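Emp46p (Saccharomyces cerevisiae, PDB 2A6V) serves as a calcium-independent, carbohydrate-recognising cargo receptor involved in the secretion of glycoproteins, its lectin domain here binding potassium. Local coordinates at residues E39-L44 against E211-K216; F72-F77 against S206-E211; S158-T163 against L172-D177; P166-L171 against Q183-K188. All coordinates share one frame; numbering follows the deposited sequence.

Contact 1 (E39-L44 against E211-K216)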
# COMPACT_ATOMS: atom_id res chain seq x y z
N GLU A 39 -19.70 4.45 4.46
CA GLU A 39 -20.21 3.32 5.26
C GLU A 39 -19.07 2.47 5.84
O GLU A 39 -19.05 1.23 5.72
CB GLU A 39 -21.22 2.48 4.45
CG GLU A 39 -22.47 3.23 3.96
CD GLU A 39 -23.41 3.71 5.07
OE1 GLU A 39 -24.44 4.32 4.72
OE2 GLU A 39 -23.14 3.48 6.26
N GLY A 40 -18.14 3.15 6.50
CA GLY A 40 -17.15 2.51 7.34
C GLY A 40 -15.88 2.04 6.66
O GLY A 40 -15.05 1.42 7.32
N ARG A 41 -15.71 2.32 5.38
CA ARG A 41 -14.40 2.06 4.75
C ARG A 41 -14.09 3.07 3.68
O ARG A 41 -14.99 3.80 3.19
CB ARG A 41 -14.31 0.62 4.23
CG ARG A 41 -14.78 0.33 2.83
CD ARG A 41 -16.22 0.66 2.55
NE ARG A 41 -16.70 0.20 1.25
CZ ARG A 41 -17.90 0.44 0.78
NH1 ARG A 41 -18.74 1.23 1.44
NH2 ARG A 41 -18.27 -0.08 -0.38
N PHE A 42 -12.81 3.19 3.35
CA PHE A 42 -12.41 4.05 2.26
C PHE A 42 -12.54 3.34 0.93
O PHE A 42 -12.13 2.20 0.79
CB PHE A 42 -10.97 4.51 2.42
CG PHE A 42 -10.77 5.61 3.42
CD1 PHE A 42 -11.29 6.88 3.21
CD2 PHE A 42 -10.03 5.39 4.58
CE1 PHE A 42 -11.07 7.90 4.16
CE2 PHE A 42 -9.79 6.41 5.50
CZ PHE A 42 -10.31 7.65 5.29
N VAL A 43 -13.16 4.00 -0.03
CA VAL A 43 -13.21 3.52 -1.39
C VAL A 43 -12.23 4.41 -2.17
O VAL A 43 -12.47 5.62 -2.35
CB VAL A 43 -14.63 3.60 -1.98
CG1 VAL A 43 -14.63 3.12 -3.44
CG2 VAL A 43 -15.61 2.79 -1.12
N LEU A 44 -11.11 3.83 -2.57
CA LEU A 44 -10.08 4.58 -3.28
C LEU A 44 -10.53 4.95 -4.67
O LEU A 44 -10.20 6.04 -5.13
CB LEU A 44 -8.78 3.74 -3.36
CG LEU A 44 -8.06 3.46 -2.04
CD1 LEU A 44 -7.01 2.37 -2.24
CD2 LEU A 44 -7.40 4.71 -1.48
N GLU A 211 -10.59 -0.83 -2.01
CA GLU A 211 -11.08 -0.33 -0.71
C GLU A 211 -10.11 -0.62 0.40
O GLU A 211 -9.48 -1.68 0.43
CB GLU A 211 -12.43 -0.94 -0.39
CG GLU A 211 -13.41 -0.84 -1.54
CD GLU A 211 -14.81 -1.31 -1.24
OE1 GLU A 211 -15.07 -1.77 -0.10
OE2 GLU A 211 -15.67 -1.21 -2.13
N ILE A 212 -10.00 0.32 1.35
CA ILE A 212 -9.18 0.17 2.55
C ILE A 212 -10.11 0.14 3.77
O ILE A 212 -10.84 1.12 4.03
CB ILE A 212 -8.15 1.32 2.67
CG1 ILE A 212 -7.23 1.36 1.44
CG2 ILE A 212 -7.36 1.19 3.93
CD1 ILE A 212 -6.32 0.15 1.25
N LEU A 213 -10.07 -0.93 4.55
CA LEU A 213 -10.94 -1.09 5.70
C LEU A 213 -10.24 -0.76 7.01
O LEU A 213 -10.89 -0.32 7.97
CB LEU A 213 -11.47 -2.53 5.77
CG LEU A 213 -12.67 -2.81 4.87
CD1 LEU A 213 -12.33 -2.71 3.41
CD2 LEU A 213 -13.22 -4.16 5.24
N LYS A 214 -8.92 -0.95 7.08
CA LYS A 214 -8.16 -0.78 8.31
C LYS A 214 -6.69 -0.59 7.96
O LYS A 214 -6.21 -1.04 6.91
CB LYS A 214 -8.33 -1.98 9.23
CG LYS A 214 -7.72 -1.88 10.60
CD LYS A 214 -8.21 -3.04 11.55
CE LYS A 214 -8.59 -4.33 10.83
NZ LYS A 214 -8.86 -5.45 11.80
N MET A 215 -6.00 0.15 8.80
CA MET A 215 -4.54 0.22 8.72
C MET A 215 -3.96 0.47 10.10
O MET A 215 -4.41 1.37 10.81
CB MET A 215 -4.08 1.29 7.73
CG MET A 215 -2.54 1.40 7.58
SD MET A 215 -1.76 2.36 8.91
CE MET A 215 -0.07 2.35 8.42
N LYS A 216 -3.01 -0.35 10.51
CA LYS A 216 -2.34 -0.21 11.80
C LYS A 216 -0.85 -0.30 11.59
O LYS A 216 -0.37 -1.10 10.79
CB LYS A 216 -2.75 -1.33 12.75
CG LYS A 216 -4.19 -1.31 13.18
CD LYS A 216 -4.51 -2.46 14.15
CE LYS A 216 -5.94 -2.40 14.66
NZ LYS A 216 -6.35 -3.66 15.35
O HOH W 1 -13.69 -0.69 8.05
O HOH W 2 -18.01 -2.38 -2.14
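Arg41 and Glu211 form a salt bridge across two antiparallel strands. Arg41 NE donates to Glu211 OE1 at 2.9 Å, with an N-H...O angle of 164°. The oxygen lies close to the guanidinium plane, but the nitrogen meets it from well above the carboxylate plane. The two flat groups are turned 60° from each other. Arg41 NH2 adds a weak bond to Glu211 OE2 at 3.3 Å. A water donates to the same OE2 and weakly accepts from NH2. Glu211 has further partners: OE1 also pairs with Arg73, and OE2 accepts from Ser209.

The backbone pairing centres on Phe42 and Ile212, an antiparallel hydrogen-bonded pair. Phe42 N donates to Ile212 O at 2.9 Å, and Ile212 N returns a bond of the same length to Phe42 O. Beyond the pair, a second water donates to Gly40 O and Leu213 O, linking the strands where direct pairing stops. Leu213 and Lys214 then form a classic beta bulge opposite Thr71.

Apolar contacts lie on both faces. Leu44 CD1 reaches Ile212 CG1 at 3.8 Å on the face that Phe42 also lines, and Leu54 covers all three. On the other face Leu213 runs alongside Arg41, with its CG 3.9 Å from Arg41 CB.

Glu211 is a buried residue, and its carboxylate is held by Arg41, Arg73, Ser209 and a water. The arginines around it would probably favour its charged form.

Contact 2 (F72-F77 against S206-E211)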
# COMPACT_ATOMS: atom_id res chain seq x y z
N PHE A 72 -7.69 -4.63 3.23
CA PHE A 72 -8.16 -4.09 1.96
C PHE A 72 -9.04 -5.10 1.24
O PHE A 72 -9.07 -6.28 1.58
CB PHE A 72 -6.94 -3.75 1.06
CG PHE A 72 -6.23 -4.97 0.56
CD1 PHE A 72 -6.62 -5.58 -0.62
CD2 PHE A 72 -5.21 -5.55 1.31
CE1 PHE A 72 -6.02 -6.75 -1.04
CE2 PHE A 72 -4.61 -6.72 0.86
CZ PHE A 72 -5.02 -7.29 -0.32
N ARG A 73 -9.76 -4.65 0.24
CA ARG A 73 -10.38 -5.55 -0.71
C ARG A 73 -10.55 -4.89 -2.07
O ARG A 73 -10.50 -3.67 -2.20
CB ARG A 73 -11.72 -6.08 -0.20
CG ARG A 73 -12.78 -5.00 -0.06
CD ARG A 73 -14.02 -5.52 0.63
NE ARG A 73 -14.97 -4.44 0.78
CZ ARG A 73 -16.05 -4.48 1.54
NH1 ARG A 73 -16.40 -5.58 2.18
NH2 ARG A 73 -16.82 -3.41 1.62
N SER A 74 -10.79 -5.72 -3.07
CA SER A 74 -11.23 -5.26 -4.37
C SER A 74 -12.57 -5.91 -4.60
O SER A 74 -12.68 -7.12 -4.54
CB SER A 74 -10.29 -5.70 -5.48
OG SER A 74 -10.89 -5.39 -6.74
N PHE A 75 -13.59 -5.10 -4.85
CA PHE A 75 -14.95 -5.57 -5.02
C PHE A 75 -15.57 -5.09 -6.32
O PHE A 75 -15.34 -3.96 -6.78
CB PHE A 75 -15.81 -5.10 -3.85
CG PHE A 75 -17.24 -5.52 -3.96
CD1 PHE A 75 -17.60 -6.84 -3.76
CD2 PHE A 75 -18.23 -4.59 -4.29
CE1 PHE A 75 -18.94 -7.24 -3.90
CE2 PHE A 75 -19.56 -4.99 -4.40
CZ PHE A 75 -19.91 -6.31 -4.21
N GLY A 76 -16.39 -5.93 -6.93
CA GLY A 76 -17.25 -5.52 -8.01
C GLY A 76 -16.83 -5.84 -9.43
O GLY A 76 -17.64 -5.71 -10.36
N PHE A 77 -15.58 -6.25 -9.62
CA PHE A 77 -15.08 -6.54 -10.94
C PHE A 77 -14.04 -7.63 -10.94
O PHE A 77 -13.05 -7.55 -10.23
CB PHE A 77 -14.47 -5.31 -11.60
CG PHE A 77 -13.91 -5.60 -12.97
CD1 PHE A 77 -14.76 -5.95 -14.02
CD2 PHE A 77 -12.53 -5.58 -13.20
CE1 PHE A 77 -14.26 -6.24 -15.27
CE2 PHE A 77 -12.04 -5.86 -14.46
CZ PHE A 77 -12.90 -6.20 -15.49
N SER A 206 -14.51 -0.37 -16.01
CA SER A 206 -15.20 -1.51 -15.38
C SER A 206 -15.48 -1.29 -13.89
O SER A 206 -16.17 -2.08 -13.27
CB SER A 206 -14.41 -2.80 -15.59
OG SER A 206 -14.12 -3.04 -16.96
N LYS A 207 -14.90 -0.24 -13.31
CA LYS A 207 -15.29 0.26 -11.99
C LYS A 207 -14.89 -0.66 -10.84
O LYS A 207 -15.57 -0.70 -9.81
CB LYS A 207 -16.80 0.55 -11.95
CG LYS A 207 -17.16 1.90 -11.34
CD LYS A 207 -18.67 2.04 -11.09
CE LYS A 207 -19.00 2.63 -9.72
NZ LYS A 207 -18.49 1.83 -8.55
N GLU A 208 -13.77 -1.35 -10.98
CA GLU A 208 -13.19 -2.09 -9.86
C GLU A 208 -13.11 -1.19 -8.63
O GLU A 208 -12.64 -0.06 -8.70
CB GLU A 208 -11.78 -2.61 -10.20
CG GLU A 208 -11.26 -3.62 -9.20
CD GLU A 208 -10.07 -4.45 -9.71
OE1 GLU A 208 -9.53 -4.22 -10.82
OE2 GLU A 208 -9.67 -5.37 -8.97
N SER A 209 -13.58 -1.69 -7.49
CA SER A 209 -13.63 -0.88 -6.28
C SER A 209 -12.52 -1.32 -5.33
O SER A 209 -12.66 -2.32 -4.61
CB SER A 209 -15.00 -0.98 -5.61
OG SER A 209 -15.07 -0.05 -4.53
N PHE A 210 -11.43 -0.58 -5.33
CA PHE A 210 -10.33 -0.82 -4.40
C PHE A 210 -10.61 -0.09 -3.11
O PHE A 210 -10.83 1.12 -3.11
CB PHE A 210 -9.00 -0.36 -5.00
CG PHE A 210 -8.57 -1.17 -6.20
CD1 PHE A 210 -8.09 -2.46 -6.03
CD2 PHE A 210 -8.65 -0.65 -7.47
CE1 PHE A 210 -7.65 -3.20 -7.11
CE2 PHE A 210 -8.23 -1.41 -8.57
CZ PHE A 210 -7.73 -2.69 -8.36
N GLU A 211 -10.59 -0.83 -2.01
CA GLU A 211 -11.08 -0.33 -0.71
C GLU A 211 -10.11 -0.62 0.40
O GLU A 211 -9.48 -1.68 0.43
CB GLU A 211 -12.43 -0.94 -0.39
CG GLU A 211 -13.41 -0.84 -1.54
CD GLU A 211 -14.81 -1.31 -1.24
OE1 GLU A 211 -15.07 -1.77 -0.10
OE2 GLU A 211 -15.67 -1.21 -2.13
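Arg73 comes to Glu211 side-on, with two nitrogens on one oxygen. Arg73 NE donates to Glu211 OE1 at 2.8 Å and Arg73 NH2 to the same atom at 3.0 Å. OE1 lies in the guanidinium plane. NE meets it from above the carboxylate plane, while NH2 uses the syn lone pair. The planes stand 66° apart. Arg73 CG stands between the backbone N and the carbonyl carbon (chi1 65°), and the chain then runs extended to NE, reaching Glu211 OE1. Ser209 OG holds the second carboxylate oxygen, donating to the anti lone pair of Glu211 OE2 at 2.7 Å.

On the other face, Ser74 turns its hydroxyl anti to the backbone N. It donates to the anti lone pair of Glu208 OE2 in a short bond of 2.5 Å from OG. Glu208 CG lies over one face of the Phe210 ring, toward its rim.

Past the strand ends, Ser206 lies over the ring of Phe77. Its CB is 3.5 Å from the ring centroid and 15° off the normal, a CH-pi contact. Glu208 crosses Phe77 at about a right angle, with OE1 near the ring edge.

The backbones bond at Arg73 with Glu211 and at Phe75 with Ser209. Between them Ser74 faces Phe210 as a non-hydrogen-bonded pair. Phe72 and Phe210 both pack on Leu85 of the other sheet. Two neighbouring antiparallel strands, with one face turned to the second sheet, fit the beta sandwich of legume-like lectins.

Contact 3 (S158-T163 against L172-D177)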
# COMPACT_ATOMS: atom_id res chain seq x y z
N SER A 158 -8.77 -8.87 2.75
CA SER A 158 -7.49 -9.49 3.03
C SER A 158 -6.61 -8.55 3.82
O SER A 158 -6.84 -7.33 3.81
CB SER A 158 -6.81 -9.84 1.72
OG SER A 158 -7.47 -10.95 1.12
N THR A 159 -5.63 -9.10 4.52
CA THR A 159 -4.66 -8.31 5.28
C THR A 159 -3.27 -8.53 4.74
O THR A 159 -2.79 -9.66 4.67
CB THR A 159 -4.70 -8.66 6.76
OG1 THR A 159 -5.97 -8.24 7.30
CG2 THR A 159 -3.63 -7.90 7.57
N LEU A 160 -2.64 -7.44 4.34
CA LEU A 160 -1.24 -7.40 4.00
C LEU A 160 -0.49 -7.03 5.25
O LEU A 160 -0.79 -5.99 5.87
CB LEU A 160 -1.01 -6.37 2.87
CG LEU A 160 0.44 -6.12 2.46
CD1 LEU A 160 0.49 -5.76 0.98
CD2 LEU A 160 1.08 -5.04 3.33
N ARG A 161 0.45 -7.87 5.67
CA ARG A 161 1.24 -7.59 6.85
C ARG A 161 2.70 -7.54 6.48
O ARG A 161 3.28 -8.55 6.03
CB ARG A 161 1.03 -8.65 7.94
CG ARG A 161 1.90 -8.34 9.14
CD ARG A 161 1.92 -9.42 10.20
NE ARG A 161 0.63 -9.53 10.84
CZ ARG A 161 0.15 -10.63 11.43
NH1 ARG A 161 0.85 -11.77 11.45
NH2 ARG A 161 -1.05 -10.59 11.99
N LEU A 162 3.32 -6.39 6.70
CA LEU A 162 4.72 -6.17 6.39
C LEU A 162 5.46 -6.03 7.71
O LEU A 162 5.15 -5.13 8.50
CB LEU A 162 4.88 -4.89 5.55
CG LEU A 162 6.29 -4.49 5.09
CD1 LEU A 162 6.23 -3.53 3.92
CD2 LEU A 162 7.07 -3.86 6.21
N THR A 163 6.39 -6.93 7.97
CA THR A 163 7.22 -6.86 9.18
C THR A 163 8.66 -6.58 8.75
O THR A 163 9.14 -7.15 7.79
CB THR A 163 7.10 -8.15 10.05
OG1 THR A 163 7.35 -9.32 9.27
CG2 THR A 163 5.72 -8.37 10.52
N LEU A 172 12.75 -8.32 5.98
CA LEU A 172 11.39 -7.88 5.69
C LEU A 172 10.58 -9.10 5.26
O LEU A 172 10.98 -9.84 4.35
CB LEU A 172 11.41 -6.85 4.57
CG LEU A 172 10.08 -6.14 4.35
CD1 LEU A 172 10.32 -4.73 3.87
CD2 LEU A 172 9.19 -6.91 3.34
N LYS A 173 9.46 -9.33 5.93
CA LYS A 173 8.52 -10.37 5.58
C LYS A 173 7.21 -9.74 5.15
O LYS A 173 6.73 -8.80 5.78
CB LYS A 173 8.28 -11.27 6.78
CG LYS A 173 7.41 -12.45 6.55
CD LYS A 173 7.67 -13.51 7.61
CE LYS A 173 7.05 -13.13 8.93
NZ LYS A 173 7.24 -14.25 9.90
N LEU A 174 6.62 -10.29 4.11
CA LEU A 174 5.34 -9.82 3.62
C LEU A 174 4.40 -10.98 3.63
O LEU A 174 4.61 -11.96 2.90
CB LEU A 174 5.51 -9.26 2.21
CG LEU A 174 4.41 -8.37 1.64
CD1 LEU A 174 3.17 -9.11 1.38
CD2 LEU A 174 4.17 -7.15 2.54
N GLN A 175 3.36 -10.91 4.45
CA GLN A 175 2.33 -11.94 4.50
C GLN A 175 1.02 -11.40 3.94
O GLN A 175 0.70 -10.23 4.08
CB GLN A 175 2.08 -12.39 5.94
CG GLN A 175 3.28 -13.01 6.65
CD GLN A 175 3.06 -13.06 8.14
OE1 GLN A 175 3.24 -12.07 8.84
NE2 GLN A 175 2.62 -14.21 8.63
N MET A 176 0.28 -12.27 3.27
CA MET A 176 -1.08 -12.02 2.82
C MET A 176 -1.97 -13.02 3.51
O MET A 176 -1.77 -14.23 3.39
CB MET A 176 -1.18 -12.16 1.30
CG MET A 176 -0.19 -11.28 0.53
SD MET A 176 -0.44 -9.51 0.71
CE MET A 176 -1.92 -9.28 -0.10
N ASP A 177 -2.95 -12.53 4.24
CA ASP A 177 -3.84 -13.39 5.02
C ASP A 177 -3.04 -14.41 5.85
O ASP A 177 -3.38 -15.58 5.89
CB ASP A 177 -4.88 -14.02 4.09
CG ASP A 177 -5.87 -13.02 3.56
OD1 ASP A 177 -6.04 -11.95 4.18
OD2 ASP A 177 -6.57 -13.26 2.56
O HOH W 3 4.89 -10.14 7.97
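Leu174 CD2 sits between two leucines of the facing strand, 3.8 Å from Leu160 CD2 and 3.8 Å from Leu162 CB. Leu174 has CG anti to its backbone N, and its tip leans toward the partner strand. CG of Met176 lies beside the backbone N (chi1 -54°), and the bend at chi2 brings SD to 3.9 Å from Leu160 CB. At the other end Leu162 CD2 meets Leu172 CD1. Ile113 of the opposite sheet covers Leu160, Leu162 and Leu174.

The backbones carry the next layer. Arg161 pairs with Gln175 and Thr163 with Lys173 through reciprocal N-H...O bonds. Those of the first pair are nearly straight, at 172° and 173°.

On the far face the side chains are polar. Arg161 and Gln175 lie side by side, with Gln175 OE1 3.3 Å from Arg161 CD; the charged end of Arg161 instead pairs with Glu69. A water bridges Gln175 OE1 and Thr163 OG1. Thr163 OG1 also rests 3.3 Å from Lys173 CB.

Asp177 closes the end. Its OD1 accepts from Thr159 N at 2.9 Å, and its OD2 from Ser158 OG at 2.9 Å, on the syn side. The carboxylate thus continues the pairing where the second strand stops, while Asp177 N still donates to Thr159 O.

The whole is an antiparallel beta hairpin with one apolar and one polar face, as expected of a sheet in a lectin beta sandwich.

Contact 4 (P166-L171 against Q183-K188)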
# COMPACT_ATOMS: atom_id res chain seq x y z
N PRO A 166 15.40 -4.25 11.11
CA PRO A 166 16.79 -3.90 10.82
C PRO A 166 17.80 -4.67 11.70
O PRO A 166 18.89 -4.96 11.23
CB PRO A 166 16.86 -2.40 11.15
CG PRO A 166 15.45 -1.91 11.11
CD PRO A 166 14.56 -3.07 11.35
N LEU A 167 17.42 -4.96 12.94
CA LEU A 167 18.27 -5.67 13.90
C LEU A 167 18.53 -7.14 13.52
O LEU A 167 19.47 -7.77 14.00
CB LEU A 167 17.69 -5.59 15.31
CG LEU A 167 17.46 -4.14 15.78
CD1 LEU A 167 16.88 -4.12 17.17
CD2 LEU A 167 18.74 -3.31 15.69
N ASP A 168 17.68 -7.68 12.66
CA ASP A 168 17.88 -9.01 12.08
C ASP A 168 18.39 -8.90 10.63
O ASP A 168 17.91 -9.61 9.74
CB ASP A 168 16.54 -9.76 12.18
CG ASP A 168 16.63 -11.21 11.84
OD1 ASP A 168 17.72 -11.82 11.94
OD2 ASP A 168 15.61 -11.83 11.47
N ASN A 169 19.39 -8.03 10.43
CA ASN A 169 19.95 -7.70 9.12
C ASN A 169 18.87 -7.38 8.09
O ASN A 169 18.89 -7.90 6.97
CB ASN A 169 20.88 -8.82 8.61
CG ASN A 169 21.86 -8.33 7.55
OD1 ASN A 169 22.18 -7.14 7.48
ND2 ASN A 169 22.32 -9.24 6.70
N HIS A 170 17.92 -6.56 8.51
CA HIS A 170 16.91 -5.98 7.61
C HIS A 170 15.96 -7.01 7.01
O HIS A 170 15.52 -6.86 5.87
CB HIS A 170 17.62 -5.20 6.49
CG HIS A 170 18.45 -4.07 7.01
ND1 HIS A 170 17.90 -2.89 7.45
CD2 HIS A 170 19.79 -3.97 7.22
CE1 HIS A 170 18.86 -2.09 7.88
NE2 HIS A 170 20.01 -2.73 7.75
N LEU A 171 15.63 -8.03 7.78
CA LEU A 171 14.64 -9.00 7.32
C LEU A 171 13.29 -8.29 7.19
O LEU A 171 12.78 -7.74 8.16
CB LEU A 171 14.53 -10.17 8.28
CG LEU A 171 13.58 -11.29 7.86
CD1 LEU A 171 13.98 -11.92 6.52
CD2 LEU A 171 13.48 -12.34 8.93
N GLN A 183 9.96 -13.13 1.60
CA GLN A 183 10.86 -12.56 2.60
C GLN A 183 12.12 -12.11 1.87
O GLN A 183 12.48 -12.67 0.83
CB GLN A 183 11.24 -13.56 3.71
CG GLN A 183 10.06 -14.16 4.44
CD GLN A 183 10.47 -14.95 5.68
OE1 GLN A 183 11.09 -14.39 6.60
NE2 GLN A 183 10.10 -16.23 5.73
N THR A 184 12.75 -11.07 2.39
CA THR A 184 13.88 -10.45 1.71
C THR A 184 14.73 -9.68 2.71
O THR A 184 14.25 -9.28 3.77
CB THR A 184 13.39 -9.50 0.60
OG1 THR A 184 14.50 -8.90 -0.08
CG2 THR A 184 12.61 -8.31 1.18
N ARG A 185 15.98 -9.45 2.34
CA ARG A 185 16.87 -8.55 3.08
C ARG A 185 17.37 -7.40 2.19
O ARG A 185 18.25 -6.65 2.57
CB ARG A 185 18.02 -9.35 3.67
CG ARG A 185 17.63 -10.11 4.92
CD ARG A 185 18.78 -10.78 5.63
NE ARG A 185 18.40 -11.16 7.00
CZ ARG A 185 17.96 -12.35 7.37
NH1 ARG A 185 17.82 -13.34 6.50
NH2 ARG A 185 17.66 -12.57 8.64
N LYS A 186 16.74 -7.24 1.02
CA LYS A 186 17.14 -6.24 0.03
C LYS A 186 16.67 -4.83 0.33
O LYS A 186 17.25 -3.85 -0.16
CB LYS A 186 16.60 -6.63 -1.35
CG LYS A 186 17.18 -7.91 -1.93
CD LYS A 186 16.86 -8.04 -3.42
CE LYS A 186 17.68 -9.17 -4.06
NZ LYS A 186 17.29 -9.41 -5.48
N VAL A 187 15.58 -4.71 1.09
CA VAL A 187 15.04 -3.40 1.44
C VAL A 187 15.69 -2.96 2.76
O VAL A 187 15.41 -3.53 3.81
CB VAL A 187 13.49 -3.43 1.57
CG1 VAL A 187 12.92 -2.02 1.54
CG2 VAL A 187 12.85 -4.27 0.47
N LYS A 188 16.57 -1.96 2.69
CA LYS A 188 17.31 -1.52 3.87
C LYS A 188 17.08 -0.06 4.25
O LYS A 188 17.42 0.34 5.35
CB LYS A 188 18.81 -1.74 3.65
CG LYS A 188 19.20 -3.19 3.56
CD LYS A 188 20.67 -3.34 3.21
CE LYS A 188 20.91 -4.52 2.28
NZ LYS A 188 21.01 -5.79 3.05
O HOH W 4 14.51 -6.15 3.41
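Arg185 runs extended from CG to NE, with CG anti to its own carbonyl carbon (chi1 -79°), and this carries its guanidinium to Asp168. There NE and NH2 both donate to Asp168 O, each at 3.2 Å. The grip is side-on, through NE and one NH, and the oxygen lies near the guanidinium plane. Arg185 NH2 adds a weak, salt-bridging bond to Asp168 OD1 at 3.4 Å, the carboxylate standing almost perpendicular to the guanidinium. Leu171 CD1 lies over the centre of one guanidinium face, 4.0 Å above its plane.

Lys188 crosses the His170 ring at about a right angle. Its CG is 3.9 Å from the ring centroid, a CH-pi contact over one face. Pro166 O lies over the opposite face, and His170 ND1 bonds to the hydroxyl of Tyr164. Lys188 NZ turns back to Arg185 O at 2.9 Å. A water bridges His170 O and Val187 O.

Thr184 OG1 accepts from Lys186 N, making an ST turn as the strand ends. The contact is at the surface. It joins the turn between strands 158-165 and 171-176 to the end of strand 179-184, an edge strand of its sheet.

Contacts 1 to 3 pair strands of one antiparallel sheet of the beta sandwich, and contact 4 joins loops at its edge. Contacts 1 and 2 share strand 209-218 and the residue Glu211, which pairs with an arginine in each; their centres are about 12 Å apart. Strand 66-75 of contact 2 neighbours strand 158-165 of contact 3, and Phe72 packs on Met176 there. Contacts 3 and 4, centres about 15 Å apart, are joined by pairing of Leu172 with Thr184. Contacts 1 and 4 have centres about 29 Å apart, on opposite sides of the chain centre. Along the chain, contact 1 encloses contact 2, which encloses contacts 3 and 4. Strand 209-218, late in the sequence, inserts between early strands, so the sheet joins parts of the chain far apart in sequence.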